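Local coordinates for protein glutathione S-transferase (Vibrio parahaemolyticus, PDB 7MIQ) that probably catalyses the conjugation of glutathione to electrophilic compounds, as a dimeric glutathione S-transferase of the Gtt2 class, at residues E90-E102 against I155-G167. Residues are numbered along the deposited sequence; the frame is centred on the assembly and turned at random.
Sequences ERAQVEMWHRVVE and IATDQFSVVDITG
Val163 sets its branched side chain among Val94, Trp97, His98 and Val101, a knob-into-hole contact that joins helices 88-114 and 162-177 in the buried interior of the all-helical domain; the axes of segments 90-102 and 162-167 run 9° apart. A beta-branched valine fits among these four residues, its two methyls spread over the backbone of helix 88-114: Val163 CG2 lies 3.5 Å from Val94 O and Val163 CG1 3.8 Å from Trp97 O. In the loop before helix 162-177, Ala156 is small enough for its CB to come within 3.8 Å of Val94 CA. Trp97's broad indole packs against Ile155 and Ala156, with Ile155 O, which also accepts from Arg148, over one face. His98 suits a mixed setting: Val162 and Val163 pack on its ring, while at the ring edge NE2 hydrogen-bonds Thr166 OG1 at 2.7 Å; Arg14 of helix 10-22 also bonds that hydroxyl, tying in the thioredoxin-like domain. At the more open end, a water bridges Glu90 OE1, which also accepts from Ala86 N, and Thr157 OG1. Ser161 OG accepts from Val163 N at 3.2 Å, while Asp164 OD2 accepts from Ser161 N at 2.9 Å; Ser161 and Asp164 thus form the N-capping box characteristic of the glutathione S-transferase C-terminal domain, starting its buried core helix.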
ATOM      1  N   GLU A  90     -15.775  -7.854  -2.431  1.00 14.87           N
ATOM      2  CA  GLU A  90     -14.848  -8.196  -1.353  1.00 13.49           C
ATOM      3  C   GLU A  90     -13.406  -7.868  -1.728  1.00 17.09           C
ATOM      4  O   GLU A  90     -12.632  -7.394  -0.888  1.00 13.18           O
ATOM      5  CB  GLU A  90     -14.969  -9.677  -0.992  1.00 15.20           C
ATOM      6  CG  GLU A  90     -16.248 -10.048  -0.256  1.00 14.81           C
ATOM      7  CD  GLU A  90     -16.220 -11.474   0.273  1.00 22.08           C
ATOM      8  OE1 GLU A  90     -15.129 -12.087   0.303  1.00 18.86           O
ATOM      9  OE2 GLU A  90     -17.291 -11.984   0.659  1.00 28.26           O
ATOM     10  N   ARG A  91     -13.019  -8.126  -2.980  1.00 13.75           N
ATOM     11  CA  ARG A  91     -11.644  -7.840  -3.383  1.00 15.42           C
ATOM     12  C   ARG A  91     -11.348  -6.347  -3.298  1.00 15.07           C
ATOM     13  O   ARG A  91     -10.241  -5.945  -2.923  1.00 13.90           O
ATOM     14  CB  ARG A  91     -11.384  -8.378  -4.794  1.00 16.20           C
ATOM     15  CG  ARG A  91     -11.148  -9.893  -4.816  1.00 16.20           C
ATOM     16  CD  ARG A  91     -10.709 -10.407  -6.183  1.00 17.09           C
ATOM     17  NE  ARG A  91     -11.806 -10.428  -7.143  1.00 19.23           N
ATOM     18  CZ  ARG A  91     -12.647 -11.442  -7.301  1.00 22.24           C
ATOM     19  NH1 ARG A  91     -12.549 -12.541  -6.571  1.00 21.21           N
ATOM     20  NH2 ARG A  91     -13.609 -11.352  -8.213  1.00 19.26           N
ATOM     21  N   ALA A  92     -12.336  -5.511  -3.621  1.00 13.09           N
ATOM     22  CA  ALA A  92     -12.148  -4.069  -3.512  1.00 13.67           C
ATOM     23  C   ALA A  92     -12.142  -3.619  -2.057  1.00 14.35           C
ATOM     24  O   ALA A  92     -11.364  -2.736  -1.679  1.00 14.72           O
ATOM     25  CB  ALA A  92     -13.236  -3.338  -4.297  1.00 14.78           C
ATOM     26  N   GLN A  93     -13.003  -4.213  -1.224  1.00 14.99           N
ATOM     27  CA  GLN A  93     -13.027  -3.852   0.190  1.00 14.57           C
ATOM     28  C   GLN A  93     -11.758  -4.314   0.898  1.00 13.87           C
ATOM     29  O   GLN A  93     -11.257  -3.628   1.797  1.00 13.70           O
ATOM     30  CB  GLN A  93     -14.272  -4.441   0.856  1.00 16.68           C
ATOM     31  CG  GLN A  93     -15.569  -3.795   0.390  1.00 13.46           C
ATOM     32  CD  GLN A  93     -16.802  -4.544   0.862  1.00 19.88           C
ATOM     33  OE1 GLN A  93     -16.778  -5.765   1.027  1.00 20.96           O
ATOM     34  NE2 GLN A  93     -17.890  -3.814   1.079  1.00 22.07           N
ATOM     35  N   VAL A  94     -11.222  -5.471   0.503  1.00 13.31           N
ATOM     36  CA  VAL A  94      -9.936  -5.910   1.038  1.00 12.50           C
ATOM     37  C   VAL A  94      -8.850  -4.899   0.696  1.00 12.62           C
ATOM     38  O   VAL A  94      -8.083  -4.466   1.565  1.00 11.65           O
ATOM     39  CB  VAL A  94      -9.585  -7.316   0.520  1.00 17.70           C
ATOM     40  CG1 VAL A  94      -8.094  -7.603   0.705  1.00 14.25           C
ATOM     41  CG2 VAL A  94     -10.414  -8.368   1.245  1.00 16.52           C
ATOM     42  N   GLU A  95      -8.782  -4.495  -0.578  1.00 15.47           N
ATOM     43  CA  GLU A  95      -7.797  -3.499  -0.995  1.00 13.09           C
ATOM     44  C   GLU A  95      -7.969  -2.202  -0.218  1.00 16.02           C
ATOM     45  O   GLU A  95      -6.986  -1.627   0.271  1.00 12.43           O
ATOM     46  CB  GLU A  95      -7.915  -3.238  -2.500  1.00 13.96           C
ATOM     47  CG  GLU A  95      -6.785  -2.388  -3.076  1.00 15.98           C
ATOM     48  CD  GLU A  95      -5.488  -3.158  -3.204  1.00 16.76           C
ATOM     49  OE1 GLU A  95      -5.521  -4.289  -3.734  1.00 16.70           O
ATOM     50  OE2 GLU A  95      -4.440  -2.639  -2.769  1.00 13.17           O
ATOM     51  N   MET A  96      -9.214  -1.736  -0.082  1.00 11.83           N
ATOM     52  CA  MET A  96      -9.476  -0.497   0.645  1.00 13.10           C
ATOM     53  C   MET A  96      -9.025  -0.597   2.097  1.00 12.79           C
ATOM     54  O   MET A  96      -8.248   0.237   2.579  1.00 13.52           O
ATOM     55  CB  MET A  96     -10.965  -0.153   0.572  1.00 13.29           C
ATOM     56  CG  MET A  96     -11.393   0.920   1.558  1.00 18.55           C
ATOM     57  SD  MET A  96     -13.150   1.323   1.449  1.00 18.34           S
ATOM     58  CE  MET A  96     -13.912  -0.251   1.835  1.00 26.31           C
ATOM     59  N   TRP A  97      -9.513  -1.609   2.820  1.00 11.79           N
ATOM     60  CA  TRP A  97      -9.202  -1.696   4.245  1.00 13.81           C
ATOM     61  C   TRP A  97      -7.750  -2.088   4.492  1.00 16.12           C
ATOM     62  O   TRP A  97      -7.176  -1.700   5.517  1.00 17.38           O
ATOM     63  CB  TRP A  97     -10.150  -2.674   4.935  1.00 15.59           C
ATOM     64  CG  TRP A  97     -11.458  -2.031   5.283  1.00 16.01           C
ATOM     65  CD1 TRP A  97     -12.643  -2.160   4.620  1.00 15.05           C
ATOM     66  CD2 TRP A  97     -11.699  -1.125   6.367  1.00 16.90           C
ATOM     67  NE1 TRP A  97     -13.613  -1.398   5.232  1.00 18.70           N
ATOM     68  CE2 TRP A  97     -13.057  -0.755   6.308  1.00 18.29           C
ATOM     69  CE3 TRP A  97     -10.898  -0.597   7.384  1.00 19.05           C
ATOM     70  CZ2 TRP A  97     -13.633   0.119   7.230  1.00 21.38           C
ATOM     71  CZ3 TRP A  97     -11.472   0.271   8.301  1.00 19.90           C
ATOM     72  CH2 TRP A  97     -12.825   0.619   8.217  1.00 19.19           C
ATOM     73  N   HIS A  98      -7.137  -2.854   3.584  1.00 12.04           N
ATOM     74  CA  HIS A  98      -5.719  -3.157   3.745  1.00 14.91           C
ATOM     75  C   HIS A  98      -4.896  -1.879   3.733  1.00 15.82           C
ATOM     76  O   HIS A  98      -4.028  -1.683   4.588  1.00 14.57           O
ATOM     77  CB  HIS A  98      -5.228  -4.113   2.653  1.00 13.96           C
ATOM     78  CG  HIS A  98      -4.155  -5.049   3.118  1.00 14.72           C
ATOM     79  ND1 HIS A  98      -3.595  -6.010   2.301  1.00 13.24           N
ATOM     80  CD2 HIS A  98      -3.547  -5.178   4.321  1.00 13.97           C
ATOM     81  CE1 HIS A  98      -2.683  -6.686   2.980  1.00 16.80           C
ATOM     82  NE2 HIS A  98      -2.637  -6.204   4.210  1.00 14.52           N
ATOM     83  N   ARG A  99      -5.184  -0.979   2.792  1.00 16.80           N
ATOM     84  CA  ARG A  99      -4.421   0.259   2.686  1.00 17.16           C
ATOM     85  C   ARG A  99      -4.699   1.192   3.858  1.00 20.25           C
ATOM     86  O   ARG A  99      -3.786   1.871   4.347  1.00 18.60           O
ATOM     87  CB  ARG A  99      -4.733   0.937   1.352  1.00 17.92           C
ATOM     88  CG  ARG A  99      -4.147   0.168   0.181  1.00 16.54           C
ATOM     89  CD  ARG A  99      -4.557   0.699  -1.180  1.00 20.53           C
ATOM     90  NE  ARG A  99      -3.707   0.089  -2.197  1.00 26.37           N
ATOM     91  CZ  ARG A  99      -2.546   0.593  -2.594  1.00 24.11           C
ATOM     92  NH1 ARG A  99      -2.118   1.767  -2.161  1.00 22.34           N
ATOM     93  NH2 ARG A  99      -1.790  -0.102  -3.439  1.00 24.79           N
ATOM     94  N   VAL A 100      -5.947   1.238   4.326  1.00 15.41           N
ATOM     95  CA  VAL A 100      -6.275   2.057   5.493  1.00 14.78           C
ATOM     96  C   VAL A 100      -5.516   1.561   6.718  1.00 17.60           C
ATOM     97  O   VAL A 100      -4.872   2.342   7.430  1.00 19.25           O
ATOM     98  CB  VAL A 100      -7.797   2.064   5.731  1.00 17.78           C
ATOM     99  CG1 VAL A 100      -8.117   2.661   7.085  1.00 16.05           C
ATOM    100  CG2 VAL A 100      -8.501   2.844   4.627  1.00 16.72           C
ATOM    101  N   VAL A 101      -5.565   0.248   6.975  1.00 14.59           N
ATOM    102  CA  VAL A 101      -4.862  -0.304   8.134  1.00 15.32           C
ATOM    103  C   VAL A 101      -3.351  -0.109   7.998  1.00 18.66           C
ATOM    104  O   VAL A 101      -2.662   0.204   8.976  1.00 20.63           O
ATOM    105  CB  VAL A 101      -5.230  -1.791   8.329  1.00 19.12           C
ATOM    106  CG1 VAL A 101      -4.313  -2.443   9.356  1.00 18.31           C
ATOM    107  CG2 VAL A 101      -6.691  -1.936   8.759  1.00 16.53           C
ATOM    108  N   GLU A 102      -2.812  -0.293   6.792  0.67 19.36           N
ATOM    109  CA  GLU A 102      -1.345  -0.179   6.585  0.67 21.74           C
ATOM    110  C   GLU A 102      -0.889   1.276   6.765  0.67 25.19           C
ATOM    111  O   GLU A 102      -0.052   1.500   7.626  0.67 26.90           O
ATOM    112  CB  GLU A 102      -0.920  -0.736   5.232  0.67 22.63           C
ATOM    113  CG  GLU A 102      -0.830  -2.241   5.205  0.67 24.76           C
ATOM    114  CD  GLU A 102      -0.506  -2.776   3.826  0.67 25.29           C
ATOM    115  OE1 GLU A 102      -1.189  -2.383   2.860  0.67 20.57           O
ATOM    116  OE2 GLU A 102       0.424  -3.571   3.726  0.67 22.38           O
ATOM    117  N   ILE A 155     -12.093  -7.185   9.629  1.00 13.72           N
ATOM    118  CA  ILE A 155     -11.825  -5.787   9.298  1.00 15.30           C
ATOM    119  C   ILE A 155     -12.386  -5.434   7.923  1.00 14.91           C
ATOM    120  O   ILE A 155     -13.153  -4.474   7.777  1.00 17.15           O
ATOM    121  CB  ILE A 155     -10.320  -5.483   9.385  1.00 16.17           C
ATOM    122  CG1 ILE A 155      -9.825  -5.664  10.824  1.00 14.51           C
ATOM    123  CG2 ILE A 155     -10.051  -4.065   8.917  1.00 15.07           C
ATOM    124  CD1 ILE A 155      -8.333  -5.424  10.991  1.00 13.04           C
ATOM    125  N   ALA A 156     -12.008  -6.194   6.895  1.00 14.59           N
ATOM    126  CA  ALA A 156     -12.336  -5.803   5.526  1.00 16.10           C
ATOM    127  C   ALA A 156     -13.746  -6.226   5.132  1.00 17.75           C
ATOM    128  O   ALA A 156     -14.443  -5.486   4.427  1.00 16.26           O
ATOM    129  CB  ALA A 156     -11.321  -6.403   4.550  1.00 15.76           C
ATOM    130  N   THR A 157     -14.160  -7.423   5.545  1.00 14.98           N
ATOM    131  CA  THR A 157     -15.451  -8.004   5.183  1.00 18.10           C
ATOM    132  C   THR A 157     -15.976  -8.772   6.392  1.00 23.76           C
ATOM    133  O   THR A 157     -15.434  -8.676   7.498  1.00 21.86           O
ATOM    134  CB  THR A 157     -15.330  -8.931   3.963  1.00 20.23           C
ATOM    135  OG1 THR A 157     -14.513 -10.054   4.304  1.00 20.30           O
ATOM    136  CG2 THR A 157     -14.715  -8.212   2.761  1.00 17.82           C
ATOM    137  N   ASP A 158     -17.034  -9.555   6.179  1.00 21.82           N
ATOM    138  CA  ASP A 158     -17.508 -10.479   7.202  1.00 22.72           C
ATOM    139  C   ASP A 158     -16.716 -11.780   7.241  1.00 22.56           C
ATOM    140  O   ASP A 158     -17.026 -12.648   8.064  1.00 22.64           O
ATOM    141  CB  ASP A 158     -18.995 -10.773   7.003  1.00 25.79           C
ATOM    142  CG  ASP A 158     -19.876  -9.619   7.440  1.00 37.38           C
ATOM    143  OD1 ASP A 158     -19.655  -9.099   8.556  1.00 41.54           O
ATOM    144  OD2 ASP A 158     -20.767  -9.220   6.663  1.00 47.97           O
ATOM    145  N   GLN A 159     -15.708 -11.936   6.388  1.00 17.60           N
ATOM    146  CA  GLN A 159     -14.867 -13.121   6.387  1.00 18.13           C
ATOM    147  C   GLN A 159     -13.434 -12.739   6.727  1.00 16.57           C
ATOM    148  O   GLN A 159     -12.976 -11.635   6.411  1.00 15.46           O
ATOM    149  CB  GLN A 159     -14.905 -13.842   5.031  1.00 19.66           C
ATOM    150  CG  GLN A 159     -16.175 -14.645   4.776  1.00 26.43           C
ATOM    151  CD  GLN A 159     -17.382 -13.771   4.502  1.00 40.58           C
ATOM    152  OE1 GLN A 159     -17.365 -12.932   3.600  1.00 46.57           O
ATOM    153  NE2 GLN A 159     -18.437 -13.959   5.285  1.00 33.95           N
ATOM    154  N   PHE A 160     -12.739 -13.660   7.394  1.00 15.04           N
ATOM    155  CA  PHE A 160     -11.314 -13.496   7.655  1.00 15.95           C
ATOM    156  C   PHE A 160     -10.570 -13.307   6.340  1.00 17.51           C
ATOM    157  O   PHE A 160     -10.805 -14.035   5.371  1.00 15.50           O
ATOM    158  CB  PHE A 160     -10.780 -14.718   8.407  1.00 14.73           C
ATOM    159  CG  PHE A 160      -9.298 -14.684   8.663  1.00 17.85           C
ATOM    160  CD1 PHE A 160      -8.785 -14.002   9.757  1.00 16.76           C
ATOM    161  CD2 PHE A 160      -8.416 -15.352   7.822  1.00 18.22           C
ATOM    162  CE1 PHE A 160      -7.423 -13.973  10.002  1.00 15.02           C
ATOM    163  CE2 PHE A 160      -7.050 -15.325   8.057  1.00 16.24           C
ATOM    164  CZ  PHE A 160      -6.553 -14.635   9.149  1.00 15.26           C
ATOM    165  N   SER A 161      -9.674 -12.321   6.304  1.00 15.34           N
ATOM    166  CA  SER A 161      -8.918 -12.010   5.098  1.00 11.94           C
ATOM    167  C   SER A 161      -7.506 -11.593   5.487  1.00 16.13           C
ATOM    168  O   SER A 161      -7.161 -11.508   6.670  1.00 14.29           O
ATOM    169  CB  SER A 161      -9.597 -10.902   4.286  1.00 14.58           C
ATOM    170  OG  SER A 161      -9.383  -9.636   4.889  1.00 14.71           O
ATOM    171  N   VAL A 162      -6.689 -11.308   4.468  1.00 13.83           N
ATOM    172  CA  VAL A 162      -5.314 -10.874   4.698  1.00 15.02           C
ATOM    173  C   VAL A 162      -5.268  -9.597   5.533  1.00 15.31           C
ATOM    174  O   VAL A 162      -4.286  -9.347   6.243  1.00 12.53           O
ATOM    175  CB  VAL A 162      -4.592 -10.695   3.345  1.00 12.92           C
ATOM    176  CG1 VAL A 162      -5.213  -9.551   2.556  1.00 13.22           C
ATOM    177  CG2 VAL A 162      -3.094 -10.473   3.554  1.00 12.70           C
ATOM    178  N   VAL A 163      -6.319  -8.773   5.473  1.00 11.44           N
ATOM    179  CA  VAL A 163      -6.332  -7.544   6.264  1.00 14.03           C
ATOM    180  C   VAL A 163      -6.304  -7.859   7.752  1.00 12.93           C
ATOM    181  O   VAL A 163      -5.736  -7.101   8.549  1.00 15.22           O
ATOM    182  CB  VAL A 163      -7.552  -6.676   5.896  1.00 13.43           C
ATOM    183  CG1 VAL A 163      -7.513  -5.351   6.655  1.00 14.32           C
ATOM    184  CG2 VAL A 163      -7.593  -6.426   4.392  1.00 14.22           C
ATOM    185  N   ASP A 164      -6.901  -8.980   8.154  1.00 12.54           N
ATOM    186  CA  ASP A 164      -6.905  -9.344   9.565  1.00 16.06           C
ATOM    187  C   ASP A 164      -5.535  -9.822  10.027  1.00 14.85           C
ATOM    188  O   ASP A 164      -5.189  -9.660  11.204  1.00 16.95           O
ATOM    189  CB  ASP A 164      -7.975 -10.405   9.812  1.00 13.80           C
ATOM    190  CG  ASP A 164      -9.366  -9.908   9.455  1.00 15.94           C
ATOM    191  OD1 ASP A 164      -9.927  -9.104  10.228  1.00 15.17           O
ATOM    192  OD2 ASP A 164      -9.882 -10.293   8.386  1.00 17.01           O
ATOM    193  N   ILE A 165      -4.740 -10.408   9.129  1.00 12.66           N
ATOM    194  CA  ILE A 165      -3.349 -10.706   9.469  1.00 13.47           C
ATOM    195  C   ILE A 165      -2.594  -9.411   9.729  1.00 14.45           C
ATOM    196  O   ILE A 165      -1.888  -9.265  10.735  1.00 13.36           O
ATOM    197  CB  ILE A 165      -2.681 -11.525   8.350  1.00 14.70           C
ATOM    198  CG1 ILE A 165      -3.450 -12.823   8.096  1.00 12.35           C
ATOM    199  CG2 ILE A 165      -1.224 -11.819   8.698  1.00 14.32           C
ATOM    200  CD1 ILE A 165      -2.897 -13.637   6.945  1.00 11.86           C
ATOM    201  N   THR A 166      -2.751  -8.444   8.824  1.00 15.05           N
ATOM    202  CA  THR A 166      -2.076  -7.159   8.963  1.00 15.07           C
ATOM    203  C   THR A 166      -2.575  -6.396  10.184  1.00 13.07           C
ATOM    204  O   THR A 166      -1.783  -5.768  10.897  1.00 11.91           O
ATOM    205  CB  THR A 166      -2.276  -6.345   7.684  1.00 12.81           C
ATOM    206  OG1 THR A 166      -1.673  -7.045   6.588  1.00 14.75           O
ATOM    207  CG2 THR A 166      -1.655  -4.962   7.810  1.00 15.11           C
ATOM    208  N   GLY A 167      -3.882  -6.440  10.449  1.00 12.71           N
ATOM    209  CA  GLY A 167      -4.400  -5.785  11.641  1.00 12.90           C
ATOM    210  C   GLY A 167      -3.853  -6.389  12.920  1.00 13.72           C
ATOM    211  O   GLY A 167      -3.549  -5.674  13.880  1.00 14.31           O
TER
HETATM  212  O   HOH W   1     -13.273 -11.344   2.247  1.00 22.29           O